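Local coordinates for extracellular protein 11-1 (Passalora fulva, PDB 6ZUS) that is a secreted avirulence effector of a plant-pathogenic fungus and belongs to a structurally conserved effector family that shows epistatic interactions with plant resistance proteins, at residues D5-A10 against C99-Y104; L11-Q16 against L109-Y114; S33-F38 against F53-P58; I57-E62 against S77-A82. All coordinates share one frame; numbering follows the deposited sequence.

Contact 1: residues D5-A10 against C99-Y104; sequences DCKAVA and CDVKPY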
loop_
_atom_site.group_PDB
_atom_site.type_symbol
_atom_site.label_atom_id
_atom_site.label_comp_id
_atom_site.label_asym_id
_atom_site.label_seq_id
_atom_site.Cartn_x
_atom_site.Cartn_y
_atom_site.Cartn_z
ATOM N N ASP A 5 -12.594 6.586 -17.122
ATOM C CA ASP A 5 -13.256 6.308 -15.814
ATOM C C ASP A 5 -12.336 5.412 -14.951
ATOM O O ASP A 5 -12.866 4.490 -14.265
ATOM C CB ASP A 5 -14.613 5.610 -16.040
ATOM C CG ASP A 5 -14.554 4.520 -17.111
ATOM O OD1 ASP A 5 -13.509 3.861 -17.205
ATOM O OD2 ASP A 5 -15.537 4.367 -17.879
ATOM N N CYS A 6 -11.015 5.521 -15.134
ATOM C CA CYS A 6 -10.023 4.875 -14.245
ATOM C C CYS A 6 -9.619 5.901 -13.168
ATOM O O CYS A 6 -9.930 7.120 -13.325
ATOM C CB CYS A 6 -8.843 4.284 -15.016
ATOM S SG CYS A 6 -9.126 2.557 -15.531
ATOM N N LYS A 7 -8.941 5.433 -12.115
ATOM C CA LYS A 7 -8.382 6.262 -11.012
ATOM C C LYS A 7 -6.903 5.905 -10.825
ATOM O O LYS A 7 -6.467 4.801 -11.283
ATOM C CB LYS A 7 -9.180 6.031 -9.725
ATOM C CG LYS A 7 -9.261 4.573 -9.312
ATOM C CD LYS A 7 -9.940 4.317 -8.016
ATOM C CE LYS A 7 -9.966 2.854 -7.646
ATOM N NZ LYS A 7 -11.189 2.191 -8.145
ATOM N N ALA A 8 -6.134 6.824 -10.231
ATOM C CA ALA A 8 -4.790 6.549 -9.717
ATOM C C ALA A 8 -4.948 6.313 -8.214
ATOM O O ALA A 8 -5.764 7.014 -7.581
ATOM C CB ALA A 8 -3.849 7.663 -10.022
ATOM N N VAL A 9 -4.233 5.300 -7.698
ATOM C CA VAL A 9 -4.346 4.847 -6.282
ATOM C C VAL A 9 -2.947 4.943 -5.651
ATOM O O VAL A 9 -2.000 4.319 -6.180
ATOM C CB VAL A 9 -4.949 3.435 -6.146
ATOM C CG1 VAL A 9 -5.041 3.049 -4.675
ATOM C CG2 VAL A 9 -6.321 3.322 -6.806
ATOM N N ALA A 10 -2.817 5.752 -4.583
ATOM C CA ALA A 10 -1.630 5.854 -3.713
ATOM C C ALA A 10 -1.679 4.654 -2.753
ATOM O O ALA A 10 -2.605 4.591 -1.961
ATOM C CB ALA A 10 -1.611 7.158 -2.965
ATOM N N CYS A 99 -13.364 -3.149 -7.564
ATOM C CA CYS A 99 -12.181 -2.299 -7.826
ATOM C C CYS A 99 -12.127 -1.102 -6.866
ATOM O O CYS A 99 -11.215 -0.292 -7.033
ATOM C CB CYS A 99 -12.149 -1.829 -9.270
ATOM S SG CYS A 99 -12.208 -3.168 -10.507
ATOM N N ASP A 100 -12.996 -1.060 -5.853
ATOM C CA ASP A 100 -12.930 -0.042 -4.770
ATOM C C ASP A 100 -11.571 -0.142 -4.086
ATOM O O ASP A 100 -10.974 -1.234 -4.091
ATOM C CB ASP A 100 -14.080 -0.203 -3.768
ATOM C CG ASP A 100 -15.437 0.304 -4.338
ATOM O OD1 ASP A 100 -15.492 0.794 -5.539
ATOM O OD2 ASP A 100 -16.466 0.222 -3.599
ATOM N N VAL A 101 -11.092 0.955 -3.528
ATOM C CA VAL A 101 -9.679 1.025 -3.066
ATOM C C VAL A 101 -9.451 -0.033 -1.978
ATOM O O VAL A 101 -8.374 -0.654 -1.980
ATOM C CB VAL A 101 -9.217 2.422 -2.607
ATOM C CG1 VAL A 101 -9.280 3.406 -3.754
ATOM C CG2 VAL A 101 -10.003 2.919 -1.416
ATOM N N LYS A 102 -10.393 -0.291 -1.086
ATOM C CA LYS A 102 -10.137 -1.283 -0.011
ATOM C C LYS A 102 -9.870 -2.686 -0.575
ATOM O O LYS A 102 -8.789 -3.254 -0.356
ATOM C CB LYS A 102 -11.277 -1.267 0.991
ATOM C CG LYS A 102 -11.214 -2.387 1.996
ATOM C CD LYS A 102 -12.421 -2.294 2.898
ATOM C CE LYS A 102 -12.389 -3.154 4.134
ATOM N NZ LYS A 102 -11.937 -4.514 3.823
ATOM N N PRO A 103 -10.821 -3.327 -1.304
ATOM C CA PRO A 103 -10.604 -4.691 -1.801
ATOM C C PRO A 103 -9.413 -4.737 -2.767
ATOM O O PRO A 103 -8.663 -5.727 -2.700
ATOM C CB PRO A 103 -11.946 -5.107 -2.458
ATOM C CG PRO A 103 -12.672 -3.818 -2.690
ATOM C CD PRO A 103 -12.200 -2.865 -1.597
ATOM N N TYR A 104 -9.302 -3.744 -3.664
ATOM C CA TYR A 104 -8.182 -3.678 -4.639
ATOM C C TYR A 104 -6.849 -3.707 -3.870
ATOM O O TYR A 104 -5.966 -4.507 -4.182
ATOM C CB TYR A 104 -8.297 -2.452 -5.539
ATOM C CG TYR A 104 -7.054 -2.170 -6.337
ATOM C CD1 TYR A 104 -6.718 -2.877 -7.490
ATOM C CD2 TYR A 104 -6.193 -1.159 -5.957
ATOM C CE1 TYR A 104 -5.548 -2.628 -8.199
ATOM C CE2 TYR A 104 -5.020 -0.895 -6.646
ATOM C CZ TYR A 104 -4.688 -1.622 -7.771
ATOM O OH TYR A 104 -3.511 -1.313 -8.388
#
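Lys7 NZ is gripped by three oxygens, the one across this contact being Cys99 O at 2.7 Å; Arg86 O and Asn87 OD1 hold it at and just after the end of strand 71-86. The ammonium stands above the plane of the Cys99 carbonyl, 47° out of it. A bend at chi4 (-91°) turns NZ off the otherwise extended chain and onto its acceptor. The carboxylate of Asp100 lies near but does not touch, with OD1 5.2 Å from Lys7 NZ, and would add to a field that probably keeps this largely buried amine charged. Strand 6-20 belongs to an antiparallel four-stranded sheet, and helix 101-109 packs on the face that carries Lys7 and Val9; Asp100, at the N-cap position, leads into it. Just behind Lys7 NZ, CE rests against Val101 CG1 at 4.0 Å, the two side chains meeting at a slant. With CG1 beside its own backbone N (chi1 -63°), Val101 turns this methyl to Val9 as well, CG1 lying 4.3 Å from Val9 CG2. Val9 CB approaches Tyr104 CE2 obliquely at 4.4 Å, one helical turn further on, while the phenol oxygen of Tyr104 is hydrogen-bonded to Gln48 OE1. Disulfides from Cys6 to Cys140 and from Cys99 to Cys47 tie the two segments to other parts of the chain.

Contact 2: residues L11-Q16 against L109-Y114; sequences LKWVHQ and LGRRWY. With ZN (zinc ion), chain G.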
loop_
_atom_site.group_PDB
_atom_site.type_symbol
_atom_site.label_atom_id
_atom_site.label_comp_id
_atom_site.label_asym_id
_atom_site.label_seq_id
_atom_site.Cartn_x
_atom_site.Cartn_y
_atom_site.Cartn_z
ATOM N N LEU A 11 -0.727 3.742 -2.866
ATOM C CA LEU A 11 -0.660 2.463 -2.079
ATOM C C LEU A 11 0.524 2.533 -1.120
ATOM O O LEU A 11 1.607 3.097 -1.480
ATOM C CB LEU A 11 -0.486 1.280 -3.027
ATOM C CG LEU A 11 -1.633 1.041 -4.015
ATOM C CD1 LEU A 11 -1.166 0.196 -5.163
ATOM C CD2 LEU A 11 -2.809 0.391 -3.333
ATOM N N LYS A 12 0.362 1.908 0.023
ATOM C CA LYS A 12 1.468 1.823 1.008
ATOM C C LYS A 12 1.340 0.534 1.819
ATOM O O LYS A 12 0.222 0.206 2.299
ATOM C CB LYS A 12 1.510 3.077 1.880
ATOM C CG LYS A 12 2.646 3.077 2.869
ATOM C CD LYS A 12 2.950 4.428 3.400
ATOM C CE LYS A 12 2.115 4.841 4.561
ATOM N NZ LYS A 12 2.878 5.799 5.411
ATOM N N TRP A 13 2.443 -0.186 1.829
ATOM C CA TRP A 13 2.661 -1.447 2.577
ATOM C C TRP A 13 3.368 -1.078 3.872
ATOM O O TRP A 13 4.383 -0.334 3.836
ATOM C CB TRP A 13 3.491 -2.377 1.731
ATOM C CG TRP A 13 3.720 -3.706 2.347
ATOM C CD1 TRP A 13 3.044 -4.862 2.073
ATOM C CD2 TRP A 13 4.774 -4.042 3.270
ATOM N NE1 TRP A 13 3.598 -5.891 2.769
ATOM C CE2 TRP A 13 4.641 -5.429 3.536
ATOM C CE3 TRP A 13 5.813 -3.334 3.889
ATOM C CZ2 TRP A 13 5.502 -6.105 4.392
ATOM C CZ3 TRP A 13 6.658 -4.002 4.760
ATOM C CH2 TRP A 13 6.491 -5.362 5.001
ATOM N N VAL A 14 2.865 -1.535 5.005
ATOM C CA VAL A 14 3.386 -1.096 6.325
ATOM C C VAL A 14 3.675 -2.308 7.210
ATOM O O VAL A 14 2.809 -3.190 7.310
ATOM C CB VAL A 14 2.438 -0.101 7.029
ATOM C CG1 VAL A 14 3.095 0.433 8.297
ATOM C CG2 VAL A 14 1.986 1.052 6.124
ATOM N N HIS A 15 4.852 -2.309 7.834
ATOM C CA HIS A 15 5.179 -3.188 8.989
ATOM C C HIS A 15 5.458 -2.280 10.200
ATOM O O HIS A 15 6.465 -1.568 10.170
ATOM C CB HIS A 15 6.344 -4.148 8.671
ATOM C CG HIS A 15 6.530 -5.130 9.786
ATOM N ND1 HIS A 15 7.691 -5.851 9.999
ATOM C CD2 HIS A 15 5.703 -5.498 10.783
ATOM C CE1 HIS A 15 7.536 -6.624 11.034
ATOM N NE2 HIS A 15 6.373 -6.425 11.547
ATOM N N GLN A 16 4.566 -2.286 11.195
ATOM C CA GLN A 16 4.744 -1.583 12.481
ATOM C C GLN A 16 5.087 -2.636 13.530
ATOM O O GLN A 16 4.343 -3.626 13.705
ATOM C CB GLN A 16 3.489 -0.797 12.875
ATOM C CG GLN A 16 3.655 -0.009 14.193
ATOM C CD GLN A 16 2.441 0.817 14.548
ATOM O OE1 GLN A 16 1.502 0.997 13.720
ATOM N NE2 GLN A 16 2.450 1.255 15.796
ATOM N N LEU A 109 -1.590 -5.746 -2.350
ATOM C CA LEU A 109 -0.575 -5.708 -1.273
ATOM C C LEU A 109 -0.668 -6.965 -0.395
ATOM O O LEU A 109 0.355 -7.301 0.272
ATOM C CB LEU A 109 -0.715 -4.426 -0.430
ATOM C CG LEU A 109 0.115 -3.234 -0.917
ATOM C CD1 LEU A 109 -0.296 -2.797 -2.311
ATOM C CD2 LEU A 109 0.063 -2.045 0.025
ATOM N N GLY A 110 -1.835 -7.616 -0.302
ATOM C CA GLY A 110 -1.969 -8.888 0.440
ATOM C C GLY A 110 -2.051 -8.705 1.936
ATOM O O GLY A 110 -1.814 -9.697 2.682
ATOM N N ARG A 111 -2.400 -7.487 2.401
ATOM C CA ARG A 111 -2.514 -7.166 3.844
ATOM C C ARG A 111 -3.783 -6.346 4.039
ATOM O O ARG A 111 -4.190 -5.591 3.112
ATOM C CB ARG A 111 -1.308 -6.377 4.351
ATOM C CG ARG A 111 0.049 -7.015 4.085
ATOM C CD ARG A 111 0.195 -8.317 4.857
ATOM N NE ARG A 111 1.511 -8.865 4.614
ATOM C CZ ARG A 111 2.188 -9.718 5.400
ATOM N NH1 ARG A 111 1.663 -10.229 6.520
ATOM N NH2 ARG A 111 3.404 -10.076 4.999
ATOM N N ARG A 112 -4.302 -6.410 5.261
ATOM C CA ARG A 112 -5.536 -5.689 5.669
ATOM C C ARG A 112 -5.387 -4.170 5.468
ATOM O O ARG A 112 -4.405 -3.570 6.003
ATOM C CB ARG A 112 -5.819 -5.946 7.137
ATOM C CG ARG A 112 -7.138 -5.339 7.560
ATOM C CD ARG A 112 -7.432 -5.669 9.001
ATOM N NE ARG A 112 -8.508 -4.777 9.419
ATOM C CZ ARG A 112 -9.095 -4.801 10.616
ATOM N NH1 ARG A 112 -8.719 -5.703 11.513
ATOM N NH2 ARG A 112 -10.046 -3.916 10.907
ATOM N N TRP A 113 -6.375 -3.564 4.828
ATOM C CA TRP A 113 -6.391 -2.107 4.505
ATOM C C TRP A 113 -6.993 -1.336 5.670
ATOM O O TRP A 113 -7.945 -1.829 6.297
ATOM C CB TRP A 113 -7.173 -1.896 3.214
ATOM C CG TRP A 113 -7.536 -0.489 2.836
ATOM C CD1 TRP A 113 -6.919 0.287 1.919
ATOM C CD2 TRP A 113 -8.667 0.266 3.313
ATOM N NE1 TRP A 113 -7.569 1.496 1.812
ATOM C CE2 TRP A 113 -8.686 1.480 2.602
ATOM C CE3 TRP A 113 -9.708 0.001 4.211
ATOM C CZ2 TRP A 113 -9.653 2.468 2.820
ATOM C CZ3 TRP A 113 -10.691 0.961 4.386
ATOM C CH2 TRP A 113 -10.662 2.177 3.691
ATOM N N TYR A 114 -6.456 -0.145 5.925
ATOM C CA TYR A 114 -6.979 0.802 6.936
ATOM C C TYR A 114 -7.111 2.160 6.257
ATOM O O TYR A 114 -6.140 2.639 5.670
ATOM C CB TYR A 114 -6.070 0.902 8.171
ATOM C CG TYR A 114 -6.103 -0.296 9.082
ATOM C CD1 TYR A 114 -5.338 -1.418 8.804
ATOM C CD2 TYR A 114 -6.946 -0.325 10.200
ATOM C CE1 TYR A 114 -5.375 -2.523 9.628
ATOM C CE2 TYR A 114 -7.003 -1.441 11.023
ATOM C CZ TYR A 114 -6.206 -2.534 10.745
ATOM O OH TYR A 114 -6.230 -3.626 11.561
HETATM ZN ZN ZN G . 9.284 -5.985 8.741
HETATM O O HOH W 1 2.360 -8.428 1.916
HETATM O O HOH W 2 9.079 -7.892 7.524
#
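Trp13 and Leu109 are the nearest CA pair, 6.6 Å apart, where strand 6-20 passes the end of helix 101-109, and Gly110, with a positive phi, turns the chain out of that helix. Leu109 fits its two methyls into the strand differently. CD2 is pressed onto the backbone, 3.2 Å from Lys12 O, and also touches Trp13 CB at 3.8 Å; CD1 lies 4.1 Å from Leu11 CB. This close fit goes with an unusual chi1 of -91° at Leu109. Trp13 CG is anti to the backbone N (chi1 -177°), and the indole lies alongside Arg111, both chains heading in one direction. Arg111 CG is 3.9 Å from Trp13 NE1, and the guanidinium is turned 72° against the indole plane; Tyr127 adds a cation-pi contact to this arginine. Further along the strand, His15 ND1 binds a zinc ion at 2.0 Å, which also carries a water, and the imidazole stacks with Tyr127. The polar link between the segments is a single water lying at the indole edge, in its plane. It accepts from Trp13 NE1 at 2.9 Å and from Arg111 NE, and donates to Leu109 O at 2.8 Å. One water thus satisfies a buried indole N-H and a carbonyl at the helix end together, and the positive charge of Arg111 beside that end is probably favourable.

Contact 3: residues S33-F38 against F53-P58; sequences SLYQQF and FSTAIP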
loop_
_atom_site.group_PDB
_atom_site.type_symbol
_atom_site.label_atom_id
_atom_site.label_comp_id
_atom_site.label_asym_id
_atom_site.label_seq_id
_atom_site.Cartn_x
_atom_site.Cartn_y
_atom_site.Cartn_z
ATOM N N SER A 33 15.169 -4.222 1.575
ATOM C CA SER A 33 14.134 -5.159 2.073
ATOM C C SER A 33 12.747 -4.608 1.709
ATOM O O SER A 33 11.895 -5.415 1.304
ATOM C CB SER A 33 14.252 -5.366 3.576
ATOM O OG SER A 33 13.925 -4.157 4.304
ATOM N N LEU A 34 12.559 -3.300 1.818
ATOM C CA LEU A 34 11.231 -2.669 1.553
ATOM C C LEU A 34 10.983 -2.658 0.039
ATOM O O LEU A 34 9.875 -2.975 -0.404
ATOM C CB LEU A 34 11.174 -1.282 2.179
ATOM C CG LEU A 34 11.107 -1.306 3.709
ATOM C CD1 LEU A 34 11.424 0.034 4.337
ATOM C CD2 LEU A 34 9.768 -1.832 4.156
ATOM N N TYR A 35 12.018 -2.393 -0.759
ATOM C CA TYR A 35 11.888 -2.469 -2.242
ATOM C C TYR A 35 11.505 -3.913 -2.615
ATOM O O TYR A 35 10.628 -4.118 -3.506
ATOM C CB TYR A 35 13.118 -1.843 -2.929
ATOM C CG TYR A 35 12.703 -0.977 -4.096
ATOM C CD1 TYR A 35 12.218 -1.590 -5.268
ATOM C CD2 TYR A 35 12.681 0.406 -4.034
ATOM C CE1 TYR A 35 11.793 -0.868 -6.381
ATOM C CE2 TYR A 35 12.222 1.147 -5.132
ATOM C CZ TYR A 35 11.787 0.517 -6.314
ATOM O OH TYR A 35 11.304 1.197 -7.420
ATOM N N GLN A 36 12.015 -4.935 -1.923
ATOM C CA GLN A 36 11.669 -6.334 -2.251
ATOM C C GLN A 36 10.202 -6.571 -1.894
ATOM O O GLN A 36 9.555 -7.374 -2.571
ATOM C CB GLN A 36 12.461 -7.410 -1.502
ATOM C CG GLN A 36 13.944 -7.482 -1.823
ATOM C CD GLN A 36 14.636 -8.541 -0.993
ATOM O OE1 GLN A 36 14.888 -8.362 0.207
ATOM N NE2 GLN A 36 14.955 -9.661 -1.632
ATOM N N GLN A 37 9.717 -5.963 -0.826
ATOM C CA GLN A 37 8.257 -6.083 -0.502
ATOM C C GLN A 37 7.455 -5.484 -1.656
ATOM O O GLN A 37 6.492 -6.127 -2.114
ATOM C CB GLN A 37 7.942 -5.453 0.860
ATOM C CG GLN A 37 8.426 -6.370 1.995
ATOM C CD GLN A 37 7.678 -7.670 2.168
ATOM O OE1 GLN A 37 6.602 -7.907 1.630
ATOM N NE2 GLN A 37 8.179 -8.514 3.052
ATOM N N PHE A 38 7.840 -4.302 -2.138
ATOM C CA PHE A 38 7.159 -3.682 -3.296
ATOM C C PHE A 38 7.155 -4.659 -4.490
ATOM O O PHE A 38 6.133 -4.831 -5.174
ATOM C CB PHE A 38 7.775 -2.340 -3.661
ATOM C CG PHE A 38 7.299 -1.826 -4.987
ATOM C CD1 PHE A 38 6.057 -1.221 -5.107
ATOM C CD2 PHE A 38 8.075 -2.002 -6.131
ATOM C CE1 PHE A 38 5.607 -0.776 -6.329
ATOM C CE2 PHE A 38 7.631 -1.541 -7.355
ATOM C CZ PHE A 38 6.389 -0.959 -7.457
ATOM N N PHE A 53 3.076 0.821 -12.119
ATOM C CA PHE A 53 3.267 1.456 -10.796
ATOM C C PHE A 53 4.426 2.431 -10.914
ATOM O O PHE A 53 5.384 2.170 -11.651
ATOM C CB PHE A 53 3.562 0.422 -9.702
ATOM C CG PHE A 53 2.401 -0.488 -9.438
ATOM C CD1 PHE A 53 1.961 -1.361 -10.417
ATOM C CD2 PHE A 53 1.656 -0.371 -8.291
ATOM C CE1 PHE A 53 0.855 -2.175 -10.217
ATOM C CE2 PHE A 53 0.565 -1.191 -8.067
ATOM C CZ PHE A 53 0.163 -2.099 -9.025
ATOM N N SER A 54 4.320 3.497 -10.148
ATOM C CA SER A 54 5.384 4.509 -9.950
ATOM C C SER A 54 6.580 3.863 -9.248
ATOM O O SER A 54 6.517 2.658 -8.820
ATOM C CB SER A 54 4.868 5.664 -9.198
ATOM O OG SER A 54 4.809 5.352 -7.824
ATOM N N THR A 55 7.702 4.588 -9.260
ATOM C CA THR A 55 8.899 4.250 -8.458
ATOM C C THR A 55 8.458 4.100 -6.993
ATOM O O THR A 55 7.622 4.901 -6.530
ATOM C CB THR A 55 9.968 5.349 -8.600
ATOM O OG1 THR A 55 10.362 5.296 -9.974
ATOM C CG2 THR A 55 11.152 5.122 -7.695
ATOM N N ALA A 56 8.919 3.045 -6.350
ATOM C CA ALA A 56 8.584 2.774 -4.926
ATOM C C ALA A 56 9.464 3.684 -4.049
ATOM O O ALA A 56 10.634 3.903 -4.388
ATOM C CB ALA A 56 8.763 1.319 -4.648
ATOM N N ILE A 57 8.925 4.151 -2.931
ATOM C CA ILE A 57 9.651 4.990 -1.945
ATOM C C ILE A 57 9.596 4.298 -0.577
ATOM O O ILE A 57 8.566 4.398 0.096
ATOM C CB ILE A 57 9.013 6.382 -1.923
ATOM C CG1 ILE A 57 9.076 7.016 -3.318
ATOM C CG2 ILE A 57 9.668 7.269 -0.862
ATOM C CD1 ILE A 57 8.451 8.370 -3.376
ATOM N N PRO A 58 10.675 3.600 -0.173
ATOM C CA PRO A 58 10.834 3.116 1.205
ATOM C C PRO A 58 10.904 4.243 2.237
ATOM O O PRO A 58 11.385 5.359 1.968
ATOM C CB PRO A 58 12.105 2.245 1.204
ATOM C CG PRO A 58 12.313 1.914 -0.251
ATOM C CD PRO A 58 11.781 3.127 -1.021
#
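Ala56 CB is the knob of this contact, lodged in a hollow between two aromatic faces, those of Tyr35 and Phe38. It stands 3.8 Å from the centroid of the Tyr35 ring and 3.7 Å from that of Phe38, a CH-pi contact with each. In both cases the methyl is displaced from the ring centre toward the rim: it is nearest to CG of Phe38 and, on Tyr35, to the CE2 and CZ side. Phe38 CG, anti to the backbone N (chi1 168°), is thereby brought to 3.5 Å from Ala56 CB. Tyr35 has an unusual chi1 of -137°; the phenol oxygen at the far end of its ring accepts a hydrogen bond from Ala56 N at 3.2 Å, fairly straight at 161°. The ring is therefore held both by its face and by its hydroxyl, with Thr55 CG2 resting 3.9 Å from Tyr35 OH. Two further bumps extend the fit. Phe53 CB meets the edge of the Phe38 ring in its plane, 3.9 Å from CZ, and Trp41 meets Phe38 edge-to-face. At the start of the helical segment, Leu34 and Pro58 run antiparallel alongside one another, their CB atoms 3.8 Å apart, while Pro58 CG reaches Tyr35 CD2 obliquely. Leu34 also touches Trp13, and Phe38 touches Ala80, both of the sheet. The arrangement is that of an alpha/beta two-layer packing, in which helix 31-40 lies over one face of an antiparallel sheet and clasps the approach to its outer strand, 57-64.

Contact 4: residues I57-E62 against S77-A82; sequences IPKIQE and SVQATA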
loop_
_atom_site.group_PDB
_atom_site.type_symbol
_atom_site.label_atom_id
_atom_site.label_comp_id
_atom_site.label_asym_id
_atom_site.label_seq_id
_atom_site.Cartn_x
_atom_site.Cartn_y
_atom_site.Cartn_z
ATOM N N ILE A 57 8.925 4.151 -2.931
ATOM C CA ILE A 57 9.651 4.990 -1.945
ATOM C C ILE A 57 9.596 4.298 -0.577
ATOM O O ILE A 57 8.566 4.398 0.096
ATOM C CB ILE A 57 9.013 6.382 -1.923
ATOM C CG1 ILE A 57 9.076 7.016 -3.318
ATOM C CG2 ILE A 57 9.668 7.269 -0.862
ATOM C CD1 ILE A 57 8.451 8.370 -3.376
ATOM N N PRO A 58 10.675 3.600 -0.173
ATOM C CA PRO A 58 10.834 3.116 1.205
ATOM C C PRO A 58 10.904 4.243 2.237
ATOM O O PRO A 58 11.385 5.359 1.968
ATOM C CB PRO A 58 12.105 2.245 1.204
ATOM C CG PRO A 58 12.313 1.914 -0.251
ATOM C CD PRO A 58 11.781 3.127 -1.021
ATOM N N LYS A 59 10.416 3.964 3.443
ATOM C CA LYS A 59 10.488 4.935 4.547
ATOM C C LYS A 59 10.663 4.140 5.834
ATOM O O LYS A 59 10.091 3.032 5.956
ATOM C CB LYS A 59 9.231 5.798 4.577
ATOM C CG LYS A 59 9.264 6.940 5.575
ATOM C CD LYS A 59 7.878 7.324 6.109
ATOM C CE LYS A 59 6.898 7.792 5.044
ATOM N NZ LYS A 59 5.788 8.603 5.614
ATOM N N ILE A 60 11.392 4.713 6.789
ATOM C CA ILE A 60 11.621 4.099 8.133
ATOM C C ILE A 60 11.372 5.216 9.148
ATOM O O ILE A 60 11.914 6.327 8.961
ATOM C CB ILE A 60 13.024 3.490 8.217
ATOM C CG1 ILE A 60 13.262 2.435 7.130
ATOM C CG2 ILE A 60 13.303 2.948 9.623
ATOM C CD1 ILE A 60 14.698 1.886 7.089
ATOM N N GLN A 61 10.476 4.988 10.080
ATOM C CA GLN A 61 10.120 5.929 11.163
ATOM C C GLN A 61 10.399 5.194 12.485
ATOM O O GLN A 61 10.155 3.959 12.565
ATOM C CB GLN A 61 8.635 6.305 11.194
ATOM C CG GLN A 61 8.097 6.881 9.908
ATOM C CD GLN A 61 6.580 6.928 9.963
ATOM O OE1 GLN A 61 5.996 7.650 10.790
ATOM N NE2 GLN A 61 5.954 6.104 9.118
ATOM N N GLU A 62 10.830 5.939 13.493
ATOM C CA GLU A 62 11.194 5.418 14.826
ATOM C C GLU A 62 10.719 6.445 15.852
ATOM O O GLU A 62 10.939 7.672 15.645
ATOM C CB GLU A 62 12.727 5.243 14.852
ATOM C CG GLU A 62 13.329 4.819 16.186
ATOM C CD GLU A 62 14.862 4.780 16.174
ATOM O OE1 GLU A 62 15.472 3.986 15.394
ATOM O OE2 GLU A 62 15.452 5.553 16.960
ATOM N N SER A 77 7.890 1.123 5.788
ATOM C CA SER A 77 6.809 1.189 4.785
ATOM C C SER A 77 7.433 1.372 3.416
ATOM O O SER A 77 8.615 1.806 3.300
ATOM C CB SER A 77 5.831 2.266 5.110
ATOM O OG SER A 77 6.472 3.544 5.072
ATOM N N VAL A 78 6.679 0.981 2.409
ATOM C CA VAL A 78 7.064 1.292 1.005
ATOM C C VAL A 78 5.779 1.720 0.293
ATOM O O VAL A 78 4.716 1.086 0.511
ATOM C CB VAL A 78 7.792 0.113 0.356
ATOM C CG1 VAL A 78 6.984 -1.179 0.327
ATOM C CG2 VAL A 78 8.288 0.480 -1.022
ATOM N N GLN A 79 5.872 2.813 -0.470
ATOM C CA GLN A 79 4.699 3.408 -1.133
ATOM C C GLN A 79 4.995 3.572 -2.625
ATOM O O GLN A 79 6.149 3.750 -3.023
ATOM C CB GLN A 79 4.272 4.691 -0.448
ATOM C CG GLN A 79 5.315 5.775 -0.555
ATOM C CD GLN A 79 5.053 6.851 0.472
ATOM O OE1 GLN A 79 5.393 6.707 1.661
ATOM N NE2 GLN A 79 4.446 7.926 -0.010
ATOM N N ALA A 80 3.944 3.463 -3.412
ATOM C CA ALA A 80 3.965 3.684 -4.862
ATOM C C ALA A 80 2.529 3.970 -5.307
ATOM O O ALA A 80 1.549 3.647 -4.575
ATOM C CB ALA A 80 4.579 2.480 -5.550
ATOM N N THR A 81 2.410 4.538 -6.501
ATOM C CA THR A 81 1.107 4.874 -7.110
ATOM C C THR A 81 0.809 3.850 -8.197
ATOM O O THR A 81 1.682 3.615 -9.060
ATOM C CB THR A 81 1.110 6.289 -7.685
ATOM O OG1 THR A 81 1.307 7.170 -6.565
ATOM C CG2 THR A 81 -0.181 6.585 -8.415
ATOM N N ALA A 82 -0.361 3.238 -8.118
ATOM C CA ALA A 82 -0.952 2.509 -9.261
ATOM C C ALA A 82 -1.548 3.578 -10.191
ATOM O O ALA A 82 -2.541 4.199 -9.839
ATOM C CB ALA A 82 -1.977 1.486 -8.786
HETATM O O HOH W 3 6.694 4.537 2.376
HETATM O O HOH W 4 7.408 4.457 7.457
#
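The carboxamide of Gln79 has Lys59 CE 3.9 Å from its OE1, and the other flat groups that matter are the peptide planes between the strands. Ile57 N lies in the plane of the Gln79 carbonyl, at 2.8 Å from O, whereas the returning Gln79 N stands 53° above the plane of the Ile57 carbonyl. The second hydrogen-bonded pair, Lys59 with Ser77, is more even, with Lys59 N to Ser77 O at 2.8 Å and Ser77 N to Lys59 O at 2.9 Å. Between them, Pro58 faces Val78 in a non-hydrogen-bonded pair with CA atoms only 4.2 Å apart; its CA also makes a C-H...O contact to Ser77 O. Ile57, Lys59, Ser77 and Gln79 occupy the face remote from helix 31-40, where Lys12 lies beside them. Ser77 OG, placed between backbone N and carbonyl carbon (chi1 63°), joins two waters. It donates to one, which in turn donates to Gln79 OE1 at 2.6 Å and to Ile57 O, and accepts from a second, to which Gln61 NE2 donates and whose bond to Lys59 O is weak. In this antiparallel hairpin the missing N-H of Pro58 removes no hydrogen bond from the ladder to strand 71-86, since the proline sits at a non-hydrogen-bonded position.

All four contacts reach one antiparallel sheet. Contacts 1 and 2 follow each other along strand 6-20, their centres 15 Å apart, and meet where Tyr104 CE2 touches Leu11 CD2 at 4.2 Å. Contact 4 joins the neighbouring strand 71-86 to the outer strand; its centre is 10 Å from that of contact 2. Contacts 3 and 4 are closest, 7 Å between centres, and share Ile57 and Pro58. Helices 31-40 and 101-109 cover the same face. Leu11 CD1 meets Phe53 CE2 at 3.7 Å between contacts 2 and 3. Zinc lies about 4 Å from the side chains of Trp13 and Leu34; that of Lys7 is about 13 Å from a different zinc, where His2, His139 and Gln143 form a site.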